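Lysyl oxidase (Pichia pastoris, PDB 1W7C) probably oxidises primary amines, including lysine side chains, using copper and a topaquinone cofactor. Local coordinates at residues A[35-39]-A[40-44]; A[46-49]-A[50-54]; A[148-152]-A[153-157]; A[411-415]-A[416-420]; A[497-500]-A[501-505]. All blocks are in the same frame, centred on the assembly; numbering follows the deposited sequence. Where two conformers were deposited one is given.

Contact 1 of 5, residues A[35-39]-A[40-44]. With NAG (2-acetamido-2-deoxy-beta-D-glucopyranose), chain Q.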
# COMPACT_ATOMS: atom_id res chain seq x y z
N LEU A 35 13.74 -47.52 2.51
CA LEU A 35 15.20 -47.65 2.63
C LEU A 35 15.67 -47.28 4.02
O LEU A 35 16.57 -47.92 4.57
CB LEU A 35 15.91 -46.80 1.57
CG LEU A 35 17.43 -46.94 1.49
CD1 LEU A 35 17.84 -48.38 1.26
CD2 LEU A 35 17.99 -46.02 0.41
N LEU A 36 15.05 -46.27 4.62
CA LEU A 36 15.37 -45.91 5.99
C LEU A 36 15.03 -47.08 6.92
O LEU A 36 15.83 -47.41 7.80
CB LEU A 36 14.63 -44.63 6.41
CG LEU A 36 15.13 -43.35 5.75
CD1 LEU A 36 14.20 -42.23 6.09
CD2 LEU A 36 16.54 -42.98 6.19
N HIS A 37 13.88 -47.72 6.69
CA HIS A 37 13.46 -48.84 7.54
C HIS A 37 14.39 -50.06 7.41
O HIS A 37 14.53 -50.84 8.37
CB HIS A 37 12.02 -49.26 7.23
CG HIS A 37 10.98 -48.58 8.06
ND1 HIS A 37 10.59 -49.06 9.29
CD2 HIS A 37 10.27 -47.44 7.86
CE1 HIS A 37 9.66 -48.27 9.79
NE2 HIS A 37 9.44 -47.29 8.94
N SER A 38 15.00 -50.24 6.24
CA SER A 38 15.89 -51.39 6.03
C SER A 38 17.32 -51.08 6.51
O SER A 38 18.10 -51.98 6.77
CB SER A 38 15.85 -51.86 4.57
OG SER A 38 16.47 -50.94 3.70
N THR A 39 17.65 -49.80 6.66
CA THR A 39 19.00 -49.38 7.03
C THR A 39 19.17 -49.20 8.54
O THR A 39 20.24 -49.49 9.09
CB THR A 39 19.30 -48.04 6.30
OG1 THR A 39 19.23 -48.25 4.87
CG2 THR A 39 20.74 -47.60 6.58
N TYR A 40 18.13 -48.71 9.19
CA TYR A 40 18.12 -48.42 10.63
C TYR A 40 16.95 -49.14 11.27
O TYR A 40 16.02 -49.57 10.59
CB TYR A 40 17.97 -46.90 10.85
CG TYR A 40 18.95 -46.05 10.08
CD1 TYR A 40 18.53 -45.24 9.04
CD2 TYR A 40 20.27 -46.03 10.39
CE1 TYR A 40 19.42 -44.46 8.33
CE2 TYR A 40 21.18 -45.26 9.68
CZ TYR A 40 20.74 -44.47 8.66
OH TYR A 40 21.62 -43.69 7.97
N ASN A 41 17.00 -49.28 12.60
CA ASN A 41 15.84 -49.75 13.36
C ASN A 41 14.92 -48.58 13.59
O ASN A 41 15.15 -47.76 14.49
CB ASN A 41 16.36 -50.32 14.69
CG ASN A 41 15.30 -51.04 15.51
OD1 ASN A 41 14.09 -50.89 15.28
ND2 ASN A 41 15.76 -51.83 16.48
N ILE A 42 13.88 -48.49 12.76
CA ILE A 42 12.92 -47.39 12.82
C ILE A 42 11.65 -47.87 13.51
O ILE A 42 11.06 -48.90 13.13
CB ILE A 42 12.60 -46.89 11.37
CG1 ILE A 42 13.86 -46.38 10.65
CG2 ILE A 42 11.48 -45.86 11.38
CD1 ILE A 42 14.57 -45.24 11.34
N THR A 43 11.23 -47.10 14.51
CA THR A 43 9.99 -47.32 15.23
C THR A 43 8.91 -46.39 14.66
O THR A 43 9.20 -45.22 14.32
CB THR A 43 10.24 -47.01 16.72
OG1 THR A 43 11.23 -47.90 17.23
CG2 THR A 43 8.98 -47.24 17.57
N GLU A 44 7.69 -46.89 14.54
CA GLU A 44 6.54 -46.04 14.17
C GLU A 44 6.38 -44.95 15.21
O GLU A 44 6.52 -45.20 16.40
CB GLU A 44 5.25 -46.86 14.10
CG GLU A 44 5.23 -47.88 12.98
CD GLU A 44 4.11 -48.90 13.16
OE1 GLU A 44 4.35 -49.95 13.80
OE2 GLU A 44 2.99 -48.64 12.68
C1 NAG Q . 14.78 -52.34 17.41
C2 NAG Q . 15.46 -53.65 17.84
C3 NAG Q . 14.63 -54.32 18.93
C4 NAG Q . 14.29 -53.35 20.06
C5 NAG Q . 13.76 -52.02 19.52
C6 NAG Q . 13.63 -51.01 20.64
C7 NAG Q . 16.63 -55.31 16.44
C8 NAG Q . 16.52 -56.18 15.23
N2 NAG Q . 15.56 -54.55 16.71
O3 NAG Q . 15.34 -55.42 19.47
O4 NAG Q . 13.31 -53.94 20.89
O5 NAG Q . 14.65 -51.50 18.55
O6 NAG Q . 13.28 -49.75 20.11
O7 NAG Q . 17.66 -55.33 17.12
O HOH W 1 13.10 -50.52 10.73

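Contact 2 of 5, residues A[46-49]-A[50-54]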
# COMPACT_ATOMS: atom_id res chain seq x y z
N THR A 46 3.88 -43.54 16.45
CA THR A 46 2.86 -43.83 17.47
C THR A 46 3.35 -44.76 18.60
O THR A 46 2.69 -44.87 19.63
CB THR A 46 1.57 -44.40 16.83
OG1 THR A 46 1.87 -45.46 15.91
CG2 THR A 46 0.86 -43.33 15.98
N LYS A 47 4.51 -45.40 18.42
CA LYS A 47 5.09 -46.28 19.43
C LYS A 47 6.42 -45.78 19.98
O LYS A 47 7.06 -46.44 20.78
CB LYS A 47 5.28 -47.68 18.82
CG LYS A 47 3.97 -48.33 18.34
CD LYS A 47 4.20 -49.64 17.63
CE LYS A 47 2.90 -50.28 17.12
NZ LYS A 47 3.16 -51.44 16.23
N ALA A 48 6.82 -44.58 19.55
CA ALA A 48 8.14 -44.05 19.79
C ALA A 48 8.22 -43.25 21.08
O ALA A 48 7.24 -42.68 21.56
CB ALA A 48 8.57 -43.18 18.59
N ASP A 49 9.43 -43.21 21.64
CA ASP A 49 9.76 -42.32 22.75
C ASP A 49 11.16 -41.75 22.52
O ASP A 49 11.72 -41.92 21.44
CB ASP A 49 9.59 -43.05 24.11
CG ASP A 49 10.55 -44.20 24.32
OD1 ASP A 49 11.64 -44.25 23.72
OD2 ASP A 49 10.30 -45.09 25.14
N PHE A 50 11.72 -41.06 23.51
CA PHE A 50 13.00 -40.38 23.35
C PHE A 50 14.19 -41.34 23.15
O PHE A 50 15.31 -40.88 22.87
CB PHE A 50 13.31 -39.51 24.58
CG PHE A 50 12.36 -38.35 24.82
CD1 PHE A 50 12.10 -37.96 26.13
CD2 PHE A 50 11.79 -37.61 23.79
CE1 PHE A 50 11.26 -36.89 26.42
CE2 PHE A 50 10.94 -36.53 24.07
CZ PHE A 50 10.71 -36.15 25.38
N PHE A 51 13.96 -42.64 23.30
CA PHE A 51 15.03 -43.62 23.17
C PHE A 51 14.88 -44.47 21.91
O PHE A 51 15.71 -45.35 21.63
CB PHE A 51 15.07 -44.49 24.44
CG PHE A 51 15.35 -43.68 25.67
CD1 PHE A 51 14.30 -43.22 26.46
CD2 PHE A 51 16.66 -43.30 26.01
CE1 PHE A 51 14.53 -42.46 27.59
CE2 PHE A 51 16.90 -42.51 27.13
CZ PHE A 51 15.84 -42.10 27.92
N SER A 52 13.81 -44.20 21.15
CA SER A 52 13.59 -44.81 19.85
C SER A 52 14.31 -44.05 18.75
O SER A 52 14.80 -42.94 18.96
CB SER A 52 12.10 -44.79 19.47
OG SER A 52 11.25 -45.23 20.49
N ASN A 53 14.33 -44.65 17.56
CA ASN A 53 14.61 -43.90 16.33
C ASN A 53 13.33 -43.81 15.55
O ASN A 53 12.59 -44.79 15.47
CB ASN A 53 15.64 -44.61 15.44
CG ASN A 53 16.85 -45.10 16.19
OD1 ASN A 53 17.39 -44.40 17.05
ND2 ASN A 53 17.33 -46.30 15.83
N TYR A 54 13.08 -42.67 14.93
CA TYR A 54 11.89 -42.52 14.10
C TYR A 54 12.08 -41.44 13.06
O TYR A 54 12.88 -40.54 13.22
CB TYR A 54 10.65 -42.23 14.93
CG TYR A 54 10.75 -41.06 15.87
CD1 TYR A 54 10.40 -39.79 15.47
CD2 TYR A 54 11.18 -41.23 17.17
CE1 TYR A 54 10.47 -38.71 16.35
CE2 TYR A 54 11.28 -40.16 18.07
CZ TYR A 54 10.91 -38.91 17.66
OH TYR A 54 11.02 -37.88 18.56

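Contact 3 of 5, residues A[148-152]-A[153-157]. With NAG (2-acetamido-2-deoxy-beta-D-glucopyranose), chain R.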
# COMPACT_ATOMS: atom_id res chain seq x y z
N LYS A 148 0.72 -34.30 35.23
CA LYS A 148 1.22 -34.95 36.44
C LYS A 148 1.40 -33.95 37.59
O LYS A 148 1.12 -34.26 38.75
CB LYS A 148 2.55 -35.67 36.13
CG LYS A 148 3.10 -36.55 37.25
CD LYS A 148 4.30 -37.37 36.74
CE LYS A 148 4.85 -38.32 37.82
NZ LYS A 148 5.56 -39.49 37.22
N ASN A 149 1.85 -32.75 37.28
CA ASN A 149 2.05 -31.71 38.29
C ASN A 149 0.82 -30.87 38.62
O ASN A 149 0.57 -30.54 39.78
CB ASN A 149 3.21 -30.81 37.87
CG ASN A 149 4.55 -31.44 38.12
OD1 ASN A 149 5.17 -31.19 39.16
ND2 ASN A 149 4.98 -32.29 37.20
N LEU A 150 0.05 -30.52 37.59
CA LEU A 150 -1.07 -29.58 37.74
C LEU A 150 -2.37 -30.25 38.17
O LEU A 150 -3.26 -29.57 38.67
CB LEU A 150 -1.28 -28.76 36.46
CG LEU A 150 -0.08 -27.89 36.06
CD1 LEU A 150 -0.37 -27.24 34.71
CD2 LEU A 150 0.23 -26.80 37.08
N ASN A 151 -2.47 -31.57 38.02
CA ASN A 151 -3.70 -32.29 38.37
C ASN A 151 -3.62 -33.06 39.70
O ASN A 151 -4.36 -34.02 39.91
CB ASN A 151 -4.12 -33.23 37.24
CG ASN A 151 -5.60 -33.60 37.30
OD1 ASN A 151 -6.44 -32.78 37.69
ND2 ASN A 151 -5.91 -34.85 36.90
N THR A 152 -2.76 -32.61 40.61
CA THR A 152 -2.76 -33.17 41.97
C THR A 152 -3.93 -32.59 42.76
O THR A 152 -4.50 -31.59 42.39
CB THR A 152 -1.44 -32.85 42.71
OG1 THR A 152 -1.28 -31.42 42.84
CG2 THR A 152 -0.23 -33.34 41.92
N THR A 153 -4.26 -33.22 43.87
CA THR A 153 -5.32 -32.71 44.73
C THR A 153 -5.07 -31.24 45.11
O THR A 153 -5.98 -30.41 45.02
CB THR A 153 -5.41 -33.60 45.99
OG1 THR A 153 -5.72 -34.95 45.60
CG2 THR A 153 -6.57 -33.17 46.89
N ILE A 154 -3.83 -30.91 45.51
CA ILE A 154 -3.48 -29.54 45.90
C ILE A 154 -3.54 -28.57 44.72
O ILE A 154 -4.15 -27.51 44.83
CB ILE A 154 -2.09 -29.49 46.58
CG1 ILE A 154 -2.15 -30.17 47.95
CG2 ILE A 154 -1.62 -28.03 46.76
CD1 ILE A 154 -0.78 -30.49 48.55
N MET A 155 -2.93 -28.92 43.58
CA MET A 155 -2.95 -27.99 42.46
C MET A 155 -4.33 -27.81 41.84
O MET A 155 -4.62 -26.73 41.35
CB MET A 155 -1.90 -28.35 41.40
CG MET A 155 -0.48 -27.95 41.80
SD MET A 155 -0.30 -26.20 42.29
CE MET A 155 -0.80 -25.37 40.78
N ARG A 156 -5.19 -28.83 41.89
CA ARG A 156 -6.57 -28.66 41.43
C ARG A 156 -7.26 -27.58 42.26
O ARG A 156 -7.95 -26.72 41.72
CB ARG A 156 -7.34 -29.98 41.51
CG ARG A 156 -6.96 -31.01 40.46
CD ARG A 156 -7.69 -32.34 40.65
NE ARG A 156 -9.13 -32.17 40.51
CZ ARG A 156 -9.77 -32.09 39.35
NH1 ARG A 156 -9.10 -32.23 38.21
NH2 ARG A 156 -11.08 -31.91 39.32
N ASP A 157 -7.03 -27.61 43.57
CA ASP A 157 -7.61 -26.62 44.49
C ASP A 157 -7.04 -25.22 44.25
O ASP A 157 -7.78 -24.25 44.20
CB ASP A 157 -7.42 -27.05 45.95
CG ASP A 157 -8.43 -26.40 46.88
OD1 ASP A 157 -8.03 -25.48 47.64
OD2 ASP A 157 -9.63 -26.73 46.92
C1 NAG R . -7.32 -35.13 36.95
C2 NAG R . -7.53 -36.20 35.85
C3 NAG R . -8.96 -36.77 35.88
C4 NAG R . -9.33 -37.18 37.30
C5 NAG R . -9.04 -36.05 38.28
C6 NAG R . -9.39 -36.50 39.70
C7 NAG R . -6.33 -36.08 33.69
C8 NAG R . -6.32 -35.45 32.33
N2 NAG R . -7.26 -35.63 34.54
O3 NAG R . -9.08 -37.89 35.02
O4 NAG R . -10.70 -37.53 37.37
O5 NAG R . -7.67 -35.68 38.20
O6 NAG R . -8.51 -35.91 40.62
O7 NAG R . -5.50 -36.95 33.97

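Contact 4 of 5, residues A[411-415]-A[416-420]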
# COMPACT_ATOMS: atom_id res chain seq x y z
N LEU A 411 -2.79 2.67 -16.72
CA LEU A 411 -2.36 4.02 -17.08
C LEU A 411 -3.46 4.69 -17.89
O LEU A 411 -4.45 4.06 -18.28
CB LEU A 411 -1.01 4.02 -17.82
CG LEU A 411 -0.91 3.43 -19.22
CD1 LEU A 411 -1.64 4.25 -20.28
CD2 LEU A 411 0.53 3.27 -19.64
N ARG A 412 -3.32 5.99 -18.08
CA ARG A 412 -4.19 6.71 -18.99
C ARG A 412 -3.58 8.03 -19.38
O ARG A 412 -2.70 8.55 -18.67
CB ARG A 412 -5.55 7.01 -18.32
CG ARG A 412 -5.45 8.19 -17.33
CD ARG A 412 -6.73 8.54 -16.56
NE ARG A 412 -7.94 8.50 -17.39
CZ ARG A 412 -8.23 9.37 -18.34
NH1 ARG A 412 -7.40 10.36 -18.60
NH2 ARG A 412 -9.35 9.21 -19.05
N HIS A 413 -4.13 8.61 -20.45
CA HIS A 413 -3.97 10.03 -20.68
C HIS A 413 -5.10 10.58 -21.53
O HIS A 413 -5.53 9.93 -22.47
CB HIS A 413 -2.59 10.39 -21.31
CG HIS A 413 -2.36 11.86 -21.43
ND1 HIS A 413 -2.35 12.70 -20.34
CD2 HIS A 413 -2.15 12.64 -22.51
CE1 HIS A 413 -2.12 13.93 -20.74
NE2 HIS A 413 -2.01 13.93 -22.06
N THR A 414 -5.51 11.81 -21.23
CA THR A 414 -6.42 12.58 -22.07
C THR A 414 -5.68 13.82 -22.55
O THR A 414 -5.18 14.59 -21.77
CB THR A 414 -7.67 12.98 -21.28
OG1 THR A 414 -8.40 11.80 -20.94
CG2 THR A 414 -8.60 13.86 -22.09
N GLY A 415 -5.68 14.01 -23.86
CA GLY A 415 -5.22 15.27 -24.41
C GLY A 415 -5.32 15.27 -25.89
O GLY A 415 -5.52 14.23 -26.46
N ALA A 416 -5.18 16.43 -26.51
CA ALA A 416 -5.07 16.56 -27.96
C ALA A 416 -6.18 15.78 -28.68
O ALA A 416 -5.93 15.11 -29.69
CB ALA A 416 -3.68 16.08 -28.41
N SER A 417 -7.41 15.86 -28.15
CA SER A 417 -8.61 15.24 -28.74
C SER A 417 -8.62 13.70 -28.70
O SER A 417 -9.31 13.06 -29.50
CB SER A 417 -8.88 15.78 -30.15
OG SER A 417 -8.95 17.19 -30.12
N TYR A 418 -7.93 13.10 -27.74
CA TYR A 418 -8.03 11.66 -27.52
C TYR A 418 -8.00 11.33 -26.04
O TYR A 418 -7.59 12.15 -25.21
CB TYR A 418 -6.88 10.91 -28.21
CG TYR A 418 -5.50 11.11 -27.57
CD1 TYR A 418 -5.06 10.33 -26.49
CD2 TYR A 418 -4.62 12.08 -28.06
CE1 TYR A 418 -3.82 10.53 -25.94
CE2 TYR A 418 -3.36 12.28 -27.50
CZ TYR A 418 -2.96 11.49 -26.43
OH TYR A 418 -1.71 11.64 -25.85
N SER A 419 -8.51 10.13 -25.72
CA SER A 419 -8.26 9.53 -24.42
C SER A 419 -7.79 8.12 -24.63
O SER A 419 -8.39 7.38 -25.40
CB SER A 419 -9.52 9.52 -23.56
OG SER A 419 -9.87 10.81 -23.13
N ALA A 420 -6.70 7.78 -23.96
CA ALA A 420 -6.10 6.46 -24.08
C ALA A 420 -6.03 5.87 -22.67
O ALA A 420 -5.48 6.48 -21.79
CB ALA A 420 -4.71 6.59 -24.68

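Contact 5 of 5, residues A[497-500]-A[501-505]. With CA (calcium ion), chain D.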
# COMPACT_ATOMS: atom_id res chain seq x y z
N ASP A 497 15.90 -13.91 -5.19
CA ASP A 497 17.09 -14.12 -5.99
C ASP A 497 16.83 -13.59 -7.39
O ASP A 497 16.65 -14.31 -8.37
CB ASP A 497 17.50 -15.59 -5.97
CG ASP A 497 18.74 -15.87 -6.73
OD1 ASP A 497 19.47 -14.89 -7.11
OD2 ASP A 497 19.07 -17.06 -6.95
N LEU A 498 16.88 -12.26 -7.48
CA LEU A 498 16.82 -11.53 -8.74
C LEU A 498 18.07 -11.89 -9.53
O LEU A 498 19.16 -11.86 -8.96
CB LEU A 498 16.76 -10.00 -8.48
CG LEU A 498 15.34 -9.47 -8.21
CD1 LEU A 498 15.42 -8.22 -7.31
CD2 LEU A 498 14.63 -9.16 -9.49
N ASP A 499 17.91 -12.09 -10.83
CA ASP A 499 19.01 -12.30 -11.77
C ASP A 499 18.67 -11.38 -12.96
O ASP A 499 18.03 -11.81 -13.94
CB ASP A 499 19.08 -13.75 -12.27
CG ASP A 499 19.68 -14.73 -11.29
OD1 ASP A 499 20.25 -14.36 -10.24
OD2 ASP A 499 19.58 -15.97 -11.59
N VAL A 500 18.98 -10.11 -12.83
CA VAL A 500 18.57 -9.14 -13.82
C VAL A 500 19.54 -9.11 -14.99
O VAL A 500 20.70 -8.75 -14.83
CB VAL A 500 18.44 -7.72 -13.19
CG1 VAL A 500 17.91 -6.76 -14.22
CG2 VAL A 500 17.53 -7.79 -11.99
N GLY A 501 19.07 -9.51 -16.16
CA GLY A 501 19.94 -9.57 -17.31
C GLY A 501 21.14 -10.45 -17.03
O GLY A 501 22.29 -10.01 -17.22
N GLY A 502 20.83 -11.66 -16.54
CA GLY A 502 21.78 -12.69 -16.16
C GLY A 502 22.07 -12.74 -14.67
O GLY A 502 21.51 -11.95 -13.89
N THR A 503 22.89 -13.69 -14.24
CA THR A 503 23.24 -13.76 -12.83
C THR A 503 24.15 -12.66 -12.34
O THR A 503 24.08 -12.24 -11.16
CB THR A 503 23.89 -15.12 -12.47
OG1 THR A 503 25.06 -15.34 -13.29
CG2 THR A 503 22.95 -16.29 -12.67
N LYS A 504 25.08 -12.22 -13.18
CA LYS A 504 26.12 -11.30 -12.75
C LYS A 504 25.51 -9.90 -12.66
O LYS A 504 25.16 -9.31 -13.70
CB LYS A 504 27.34 -11.31 -13.70
CG LYS A 504 28.49 -10.51 -13.20
CD LYS A 504 29.68 -10.40 -14.18
CE LYS A 504 30.85 -9.59 -13.60
NZ LYS A 504 32.01 -9.58 -14.54
N ASN A 505 25.38 -9.40 -11.43
CA ASN A 505 24.64 -8.20 -11.15
C ASN A 505 25.45 -7.27 -10.23
O ASN A 505 26.53 -7.59 -9.76
CB ASN A 505 23.29 -8.53 -10.46
CG ASN A 505 22.24 -9.22 -11.34
OD1 ASN A 505 21.18 -9.58 -10.81
ND2 ASN A 505 22.47 -9.36 -12.66
CA CA D . 20.78 -13.40 -8.24
O HOH W 2 18.74 -13.95 -15.62
O HOH W 3 22.12 -11.75 -9.40

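Contact 1 of 5, residues A[35-39]-A[40-44]
Leu36 and Tyr40 meet at the C-terminal end of helix 26-39, within the copper amine oxidase N2 domain, where the chain drops out of its last helical turn and heads for strand 53-61. Leu36 O receives Tyr40 N at 3.0 Å, a bond of the helical i to i+4 kind, and it also takes Thr39 N, so two donors hold one carbonyl. The CD2 methyl of Leu36 comes to the edge of the Tyr40 ring, close to its plane and 3.9 Å from Tyr40 CE1.

His37 follows. Its CB starts out away from residues 40-44, but a chi1 of -92° swings the imidazole back across the side chain of Ile42, which it crosses at about a right angle. Ile42 CG2 lies over one face of the ring, toward the rim, in a CH-pi contact 3.7 Å from the centroid of the His37 ring. A water joins the same two residues: it donates to His37 O at 2.8 Å, accepts from Ile42 N, and is also hydrogen-bonded to His37 ND1. Asn41, next to this bridge, points away from the helix end and carries an N-acetylglucosamine on ND2.

Thr39 ends the helix with both branches in use. Its OG1 turns back to donate to Leu35 O at 2.7 Å, while CG2 runs alongside Tyr40. The Tyr40 ring also meets Phe89 edge-to-face, which ties the helix end to the neighbouring sheet. Thr39 CG2 stands almost on the ring normal, near the ring's centre and 3.8 Å from the centroid of the Tyr40 ring.

Contact 2 of 5, residues A[46-49]-A[50-54]
Asp49 and Ser52 are the first and last residues of a type I beta turn that brings the chain from the 3-10 segment ending at Lys47 into strand 53-61 of the N2 domain. The turn is closed by Ser52 N, which donates to Asp49 O at 3.1 Å. Side chains at its two ends reinforce it. Ser52 OG accepts Asp49 N at 3.0 Å along a nearly straight bond of 169°. Asp49 OD1 takes Phe51 N at 2.9 Å on its anti side, with the donor tilted from the carboxylate plane; this is an Asx turn laid on the beta turn.

One torsion explains the Asp49 bond. Asp49 CG sits between the backbone N and the carbonyl carbon (chi1 65°), which folds the carboxylate over the turn, and Asp49 OD1 lies 3.5 Å from Phe51 CB and near the plane of the Phe51 ring, at its edge. Just before the turn, Ala48 CB points to the strand and rests 3.6 Å from Tyr54 CD2. Asp49 O lies at the edge of the same tyrosine ring, near its plane.

Outward from this shell, Phe50 points away from residues 46-49 into a buried place, where it packs on helix 136-150 and meets Phe129 edge-to-face. Phe50 O is held by Tyr88 OH and Arg218 NH1. The strand residue Tyr54 pairs through its backbone with Tyr88, and its ring is fixed at the far end by the hydrogen bond between Tyr54 OH and Asp135 OD1.

Contact 3 of 5, residues A[148-152]-A[153-157]
Asn151 and Arg156 run side by side across the sharp break between helix 136-150 and helix 153-163, and the sugar-bearing amide meets the guanidinium at its edge. Arg156 NH1 donates to Asn151 OD1 at 2.8 Å. The bond is well formed on both partners: the donor lies in the carbonyl plane and the acceptor is only 3° out of the guanidinium plane, although the two planes stand 71° apart. A bend at chi3 (63°) brings the guanidinium round to this oxygen. Asn151 ND2 is spent on the glycan, bonded to C1 of the N-acetylglucosamine at 1.4 Å, and the sugar is also hydrogen-bonded by Asn147 ND2. Its C5 lies over one face of the Arg156 guanidinium, toward the rim.

Thr152 is the N-cap of the second helix. Its OG1 accepts Met155 N at 3.1 Å, and its carbonyl O takes Arg156 N at 2.9 Å, so the first turn is held from one residue by side chain and backbone. Leu150 O fares differently: it is buried against Met155 CB at 3.3 Å and has no polar partner in the model. Nearby, Leu150 CD2 reaches Met155 CE at 4.1 Å, and Phe211 and Tyr228 of the adjoining sheet lie against Leu150. Asn149 ND2 is satisfied further back, by Phe145 O.

Arg156 NH1 also forms a salt bridge to Glu168. The arginine thus serves both a carboxylate and the glycosylated amide, whose carbonyl it would probably polarise while limiting rotation of the group that carries the sugar.

Contact 4 of 5, residues A[411-415]-A[416-420]
The ring of Tyr418 has Ala420 N at its edge, and its OH, hydrogen-bonded to Asn199 O of the second subunit, comes to the edge of the His413 ring, 3.5 Å from His413 CD2. In the conformer described Gly415 O lies over one face of the tyrosine, though so closely that the approach is doubtful. The guanidinium of Arg412 meets Thr414 edge-on: NH1 donates to Thr414 OG1 at 2.9 Å, almost in the guanidinium plane. Thr414 OG1 is further hydrogen-bonded to Ser419 OG at 2.8 Å, on the face of the hairpin turned from His413, Tyr418 and Ala420; the stronger partner of Ser419 is Tyr728 of the second subunit.

The backbone is a beta hairpin with a two-residue loop, a type I' turn, Ala416 and Ser417 both having positive phi in the conformer described. His413 and Ala420 form a hydrogen-bonded pair.

Arg412 also bridges to Asp374 and Asp439 of the second subunit, and His413 binds its Asp439 and Asp200, which fits the hairpin arms by which copper amine oxidase subunits embrace. Within its own chain, the hairpin continues as Leu411 pairs with Thr422, while Ser417 and Ser419 pair with Tyr697 and Tyr695 of strand 692-697.

Contact 5 of 5, residues A[497-500]-A[501-505]
Asn505 turns its side-chain amide back onto the backbone of Val500, closing the loop between strands 488-498 and 504-518, both of which pair with strand 642-654, beside a calcium site of the enzyme domain. Its CB points toward residues 497-500, and OD1 accepts Val500 N at 3.0 Å, the donor only slightly tilted from the carbonyl plane. On the other branch ND2 donates to Lys504 O at 2.9 Å, from above that carbonyl plane, and makes a weak bond to Val500 O. The amide therefore spans the loop, its oxygen on one backbone N-H and its nitrogen between two carbonyls, while Gly501 and Gly502, in the conformer described, take the positive phi values of the bend.

Asp499 and Thr503 lie side by side and point the same way, with Thr503 CG2 3.6 Å from Asp499 OD2. The carboxylates of Asp497 and Asp499 each split their work: OD1 goes to the calcium and OD2 to a salt bridge with Lys65. For Asp497, CG anti to the backbone N (chi1 -178°) carries OD1 to the metal at 2.3 Å; Asp499 OD1 binds at the same length. Leu498 O joins them, and Asp643 and Ile644 complete the site.

A water links the two halves. It binds the calcium at 2.4 Å and donates to Thr503 O, and its second, weak bond ends on Asn505 OD1 at 2.8 Å.

In the fold
Contacts 1 and 2 are neighbours in one N2 domain, their centres about 12 Å apart, and touch where Thr43 N reaches Asn53 O; the first is a surface helix end, the second a partly buried turn. Contact 3 lies at the far end of helix 136-150, on which Phe50 of contact 2 packs, with nearest atoms about 12 Å from contact 2. Contacts 1 and 3 both carry a sugar, yet only in contact 3 does a charged side chain hold the glycosylated amide. Contacts 4 and 5 lie in the enzyme domain. Contact 4 is buried at the subunit interface and its ion pairs cross to the second subunit, while contact 5, partly buried like contact 3, gathers its charges round a metal within one subunit.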